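Local coordinates for putative mandelate racemase (Bordetella bronchiseptica, PDB 3OZY), which is of unknown function but belongs to the enolase superfamily, and as a putative mandelate racemase probably acts on an acid-sugar carboxylate with the help of magnesium, at residues Val8-Leu13 with Gln34-Glu39; Thr47-Pro52 with Asp308-Ala313. One frame throughout, in Å; residues are numbered along the deposited sequence.

Contact 1: Val8-Leu13 with Gln34-Glu39; sequences VKAHAL and QMILVE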
loop_
_atom_site.group_PDB
_atom_site.type_symbol
_atom_site.label_atom_id
_atom_site.label_comp_id
_atom_site.label_asym_id
_atom_site.label_seq_id
_atom_site.Cartn_x
_atom_site.Cartn_y
_atom_site.Cartn_z
ATOM N N VAL A 8 -16.067 -15.898 6.476
ATOM C CA VAL A 8 -15.627 -14.518 6.651
ATOM C C VAL A 8 -16.422 -13.670 5.662
ATOM O O VAL A 8 -16.234 -13.784 4.448
ATOM C CB VAL A 8 -14.111 -14.366 6.414
ATOM C CG1 VAL A 8 -13.703 -12.912 6.568
ATOM C CG2 VAL A 8 -13.328 -15.254 7.382
ATOM N N LYS A 9 -17.329 -12.853 6.191
ATOM C CA LYS A 9 -18.242 -12.063 5.367
ATOM C C LYS A 9 -17.927 -10.584 5.465
ATOM O O LYS A 9 -17.466 -10.106 6.501
ATOM C CB LYS A 9 -19.689 -12.294 5.805
ATOM C CG LYS A 9 -20.132 -13.744 5.707
ATOM C CD LYS A 9 -21.571 -13.928 6.160
ATOM C CE LYS A 9 -22.536 -13.303 5.170
ATOM N NZ LYS A 9 -23.947 -13.657 5.486
ATOM N N ALA A 10 -18.195 -9.864 4.384
ATOM C CA ALA A 10 -17.994 -8.421 4.366
ATOM C C ALA A 10 -19.252 -7.751 3.818
ATOM O O ALA A 10 -19.519 -7.823 2.617
ATOM C CB ALA A 10 -16.794 -8.088 3.511
ATOM N N HIS A 11 -20.017 -7.109 4.703
ATOM C CA HIS A 11 -21.272 -6.444 4.326
ATOM C C HIS A 11 -20.998 -5.004 3.930
ATOM O O HIS A 11 -20.615 -4.194 4.765
ATOM C CB HIS A 11 -22.273 -6.431 5.491
ATOM C CG HIS A 11 -22.567 -7.779 6.073
ATOM N ND1 HIS A 11 -23.632 -8.554 5.661
ATOM C CD2 HIS A 11 -21.954 -8.475 7.057
ATOM C CE1 HIS A 11 -23.647 -9.679 6.355
ATOM N NE2 HIS A 11 -22.638 -9.656 7.207
ATOM N N ALA A 12 -21.212 -4.678 2.662
ATOM C CA ALA A 12 -21.033 -3.309 2.187
ATOM C C ALA A 12 -22.245 -2.444 2.518
ATOM O O ALA A 12 -23.371 -2.754 2.109
ATOM C CB ALA A 12 -20.757 -3.296 0.696
ATOM N N LEU A 13 -22.004 -1.351 3.241
ATOM C CA LEU A 13 -23.069 -0.475 3.716
ATOM C C LEU A 13 -22.854 0.970 3.285
ATOM O O LEU A 13 -21.721 1.458 3.246
ATOM C CB LEU A 13 -23.152 -0.529 5.241
ATOM C CG LEU A 13 -23.312 -1.898 5.895
ATOM C CD1 LEU A 13 -23.405 -1.749 7.409
ATOM C CD2 LEU A 13 -24.552 -2.597 5.358
ATOM N N GLN A 34 -19.826 5.430 4.471
ATOM C CA GLN A 34 -19.863 4.021 4.118
ATOM C C GLN A 34 -18.950 3.203 5.015
ATOM O O GLN A 34 -18.085 3.743 5.713
ATOM C CB GLN A 34 -19.432 3.839 2.660
ATOM C CG GLN A 34 -20.265 4.670 1.685
ATOM C CD GLN A 34 -19.997 4.349 0.224
ATOM O OE1 GLN A 34 -18.899 3.934 -0.161
ATOM N NE2 GLN A 34 -21.008 4.555 -0.607
ATOM N N MET A 35 -19.141 1.889 4.972
ATOM C CA MET A 35 -18.255 0.968 5.672
ATOM C C MET A 35 -18.473 -0.436 5.158
ATOM O O MET A 35 -19.473 -0.734 4.493
ATOM C CB MET A 35 -18.536 0.970 7.177
ATOM C CG MET A 35 -19.872 0.325 7.552
ATOM S SD MET A 35 -20.224 0.345 9.321
ATOM C CE MET A 35 -18.982 -0.810 9.904
ATOM N N ILE A 36 -17.505 -1.291 5.458
ATOM C CA ILE A 36 -17.715 -2.727 5.453
ATOM C C ILE A 36 -17.906 -3.183 6.890
ATOM O O ILE A 36 -17.093 -2.871 7.760
ATOM C CB ILE A 36 -16.484 -3.470 4.899
ATOM C CG1 ILE A 36 -16.348 -3.262 3.394
ATOM C CG2 ILE A 36 -16.559 -4.961 5.240
ATOM C CD1 ILE A 36 -17.413 -3.971 2.565
ATOM N N LEU A 37 -18.984 -3.921 7.139
ATOM C CA LEU A 37 -19.161 -4.620 8.398
ATOM C C LEU A 37 -18.648 -6.040 8.208
ATOM O O LEU A 37 -19.249 -6.829 7.474
ATOM C CB LEU A 37 -20.641 -4.631 8.815
ATOM C CG LEU A 37 -20.957 -5.415 10.088
ATOM C CD1 LEU A 37 -20.272 -4.804 11.285
ATOM C CD2 LEU A 37 -22.469 -5.488 10.323
ATOM N N VAL A 38 -17.513 -6.348 8.830
ATOM C CA VAL A 38 -16.948 -7.686 8.758
ATOM C C VAL A 38 -17.681 -8.583 9.741
ATOM O O VAL A 38 -17.993 -8.165 10.855
ATOM C CB VAL A 38 -15.446 -7.672 9.109
ATOM C CG1 VAL A 38 -14.860 -9.091 9.066
ATOM C CG2 VAL A 38 -14.693 -6.742 8.160
ATOM N N GLU A 39 -17.961 -9.812 9.313
ATOM C CA GLU A 39 -18.583 -10.808 10.174
ATOM C C GLU A 39 -17.813 -12.118 10.053
ATOM O O GLU A 39 -17.752 -12.710 8.976
ATOM C CB GLU A 39 -20.051 -11.003 9.777
ATOM C CG GLU A 39 -20.814 -11.946 10.696
ATOM C CD GLU A 39 -22.221 -12.246 10.205
ATOM O OE1 GLU A 39 -22.673 -11.614 9.230
ATOM O OE2 GLU A 39 -22.877 -13.123 10.798
#
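Strands 5-16 and 32-42, neighbours in the three-stranded antiparallel sheet of the N-terminal capping domain of this enolase-superfamily member, pair along residues 8-13 and 34-39, where their directions lie 156° apart. Lys9, His11 and Leu13 form hydrogen-bonded pairs with Glu39, Leu37 and Met35; Ala10-Val38 and Ala12-Ile36 are the non-hydrogen-bonded pairs between them. The bonds are nearly straight, as in Lys9 N to Glu39 O, 2.8 Å. On the face with Lys9 and His11, an imidazole reaches diagonally across the strands: His11 NE2 donates to Glu39 OE1 at 2.8 Å, the oxygen lying close to the ring plane and the carboxylate turned only 20° from it. Glu39 reaches this position fully extended, CG anti to its backbone N (chi1 -175°), and its other oxygen, OE2, forms a salt bridge with Arg41. The Lys9 side chain runs alongside Glu39, but its NZ stays 4.5 Å from Glu39 OE1, too far for a salt bridge. Farther along this face, Leu13 CD1 meets Met35 CG at 4.1 Å. On the other face, which helix 58-73 covers, Ile36 spreads its branches along the neighbouring strand: CG2 touches Ala10 CB at 3.6 Å and CD1 sits against Ala12 CA. With Arg41 on one oxygen and imidazole N-H on the other, the Glu39 carboxylate is probably held ionised, and its negative charge may in turn raise the proton affinity of His11.

Contact 2: Thr47-Pro52 with Asp308-Ala313; sequences TGVGSP and DIITVA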
loop_
_atom_site.group_PDB
_atom_site.type_symbol
_atom_site.label_atom_id
_atom_site.label_comp_id
_atom_site.label_asym_id
_atom_site.label_seq_id
_atom_site.Cartn_x
_atom_site.Cartn_y
_atom_site.Cartn_z
ATOM N N THR A 47 -19.708 -15.396 16.979
ATOM C CA THR A 47 -19.457 -14.487 15.867
ATOM C C THR A 47 -18.714 -13.245 16.336
ATOM O O THR A 47 -18.975 -12.739 17.422
ATOM C CB THR A 47 -20.784 -14.056 15.217
ATOM O OG1 THR A 47 -21.458 -15.214 14.706
ATOM C CG2 THR A 47 -20.541 -13.081 14.076
ATOM N N GLY A 48 -17.775 -12.768 15.520
ATOM C CA GLY A 48 -17.142 -11.481 15.765
ATOM C C GLY A 48 -17.402 -10.528 14.617
ATOM O O GLY A 48 -17.541 -10.955 13.474
ATOM N N VAL A 49 -17.471 -9.234 14.915
ATOM C CA VAL A 49 -17.626 -8.221 13.872
ATOM C C VAL A 49 -16.502 -7.188 13.925
ATOM O O VAL A 49 -15.843 -7.009 14.958
ATOM C CB VAL A 49 -18.998 -7.492 13.940
ATOM C CG1 VAL A 49 -20.148 -8.480 13.765
ATOM C CG2 VAL A 49 -19.143 -6.714 15.238
ATOM N N GLY A 50 -16.289 -6.520 12.796
ATOM C CA GLY A 50 -15.236 -5.526 12.690
ATOM C C GLY A 50 -15.491 -4.567 11.546
ATOM O O GLY A 50 -16.505 -4.658 10.852
ATOM N N SER A 51 -14.564 -3.633 11.351
ATOM C CA SER A 51 -14.633 -2.670 10.253
ATOM C C SER A 51 -13.220 -2.312 9.825
ATOM O O SER A 51 -12.375 -2.042 10.681
ATOM C CB SER A 51 -15.329 -1.383 10.699
ATOM O OG SER A 51 -15.160 -0.371 9.715
ATOM N N PRO A 52 -12.962 -2.286 8.508
ATOM C CA PRO A 52 -11.670 -1.864 7.942
ATOM C C PRO A 52 -11.627 -0.374 7.591
ATOM O O PRO A 52 -10.838 0.032 6.735
ATOM C CB PRO A 52 -11.590 -2.680 6.654
ATOM C CG PRO A 52 -13.046 -2.709 6.206
ATOM C CD PRO A 52 -13.826 -2.908 7.486
ATOM N N ASP A 308 -16.642 4.926 11.519
ATOM C CA ASP A 308 -17.909 4.373 11.997
ATOM C C ASP A 308 -17.784 3.999 13.472
ATOM O O ASP A 308 -16.705 4.100 14.050
ATOM C CB ASP A 308 -18.312 3.167 11.145
ATOM C CG ASP A 308 -17.253 2.076 11.157
ATOM O OD1 ASP A 308 -17.082 1.457 12.227
ATOM O OD2 ASP A 308 -16.603 1.846 10.118
ATOM N N ILE A 309 -18.876 3.570 14.091
ATOM C CA ILE A 309 -18.850 3.326 15.523
ATOM C C ILE A 309 -17.979 2.120 15.896
ATOM O O ILE A 309 -17.492 2.026 17.019
ATOM C CB ILE A 309 -20.277 3.185 16.106
ATOM C CG1 ILE A 309 -20.270 3.383 17.628
ATOM C CG2 ILE A 309 -20.881 1.846 15.723
ATOM C CD1 ILE A 309 -19.906 4.778 18.072
ATOM N N ILE A 310 -17.790 1.198 14.959
ATOM C CA ILE A 310 -16.922 0.055 15.224
ATOM C C ILE A 310 -15.464 0.488 15.250
ATOM O O ILE A 310 -14.716 0.092 16.145
ATOM C CB ILE A 310 -17.127 -1.066 14.202
ATOM C CG1 ILE A 310 -18.584 -1.535 14.248
ATOM C CG2 ILE A 310 -16.144 -2.218 14.462
ATOM C CD1 ILE A 310 -18.839 -2.798 13.468
ATOM N N THR A 311 -15.060 1.325 14.300
ATOM C CA THR A 311 -13.678 1.800 14.336
ATOM C C THR A 311 -13.436 2.634 15.590
ATOM O O THR A 311 -12.371 2.564 16.198
ATOM C CB THR A 311 -13.250 2.557 13.034
ATOM O OG1 THR A 311 -13.960 3.796 12.889
ATOM C CG2 THR A 311 -13.512 1.716 11.800
ATOM N N VAL A 312 -14.428 3.423 15.986
ATOM C CA VAL A 312 -14.348 4.155 17.238
ATOM C C VAL A 312 -14.214 3.213 18.441
ATOM O O VAL A 312 -13.288 3.348 19.247
ATOM C CB VAL A 312 -15.551 5.112 17.388
ATOM C CG1 VAL A 312 -15.665 5.658 18.820
ATOM C CG2 VAL A 312 -15.422 6.241 16.378
ATOM N N ALA A 313 -15.131 2.258 18.566
ATOM C CA ALA A 313 -15.098 1.347 19.701
ATOM C C ALA A 313 -13.808 0.540 19.782
ATOM O O ALA A 313 -13.256 0.370 20.866
ATOM C CB ALA A 313 -16.311 0.410 19.692
#
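The Asp308 carboxylate is the flat group of this contact: OD2 receives Ser51 OG on its syn lone pair, while Thr311 N approaches OD1 from above the plane, 40° out of it. Asp308 is the N-cap residue of helix 309-321, and through it the end of strand 48-50 in the capping domain is tied to the barrel domain of the enolase fold. Asp308 CG occupies the crowded position between backbone N and carbonyl carbon (chi1 58°), which turns OD1 back over the first helical turn. There Asp308 OD1 accepts a hydrogen bond from Thr311 N at 2.9 Å. A weak second bond reaches the same oxygen from the amide of Ile310. The other oxygen, OD2, faces Ser51, whose OG stands anti to its own backbone N (chi1 169°) and donates to Asp308 OD2 over 2.7 Å. Ser53 N also hydrogen-bonds to that hydroxyl, so it is gripped by two bonds. The positive end of the helix dipole would be expected to help stabilise the buried carboxylate as an anion. Beside the polar link, Ile310 lies against the strand: CG2 packs on the Gly50-Ser51 peptide, 3.8 Å from Gly50 C, and CD1 extends to Val49 CG2 at 4.3 Å. Ser51 N, buried under this branch, finds no hydrogen-bond partner. Thr311 turns its OG1 to Thr305 O, and its methyl CG2 comes within 3.4 Å of Ser51 OG.

In the fold
Contact 1 comes first along the chain, wholly within the N-terminal domain; contact 2 follows, spanning 255 intervening residues to bring in the barrel domain. Their centres are 9 Å apart, and both reach the same antiparallel sheet, in which strand 32-42 is central, flanked by 5-16 and 48-50. A probable hydrogen bond from Val38 N to Gly50 O (2.8 Å) joins the neighbouring strands. Helix 309-321 touches both contacts, since Ile310 CD1 packs on Leu37 CD1 at 3.3 Å. The sheet is thus fastened to the barrel, and the Thr311 side chain lies about 12 Å from a bound magnesium ion. In this superfamily the active site lies between capping domain and barrel.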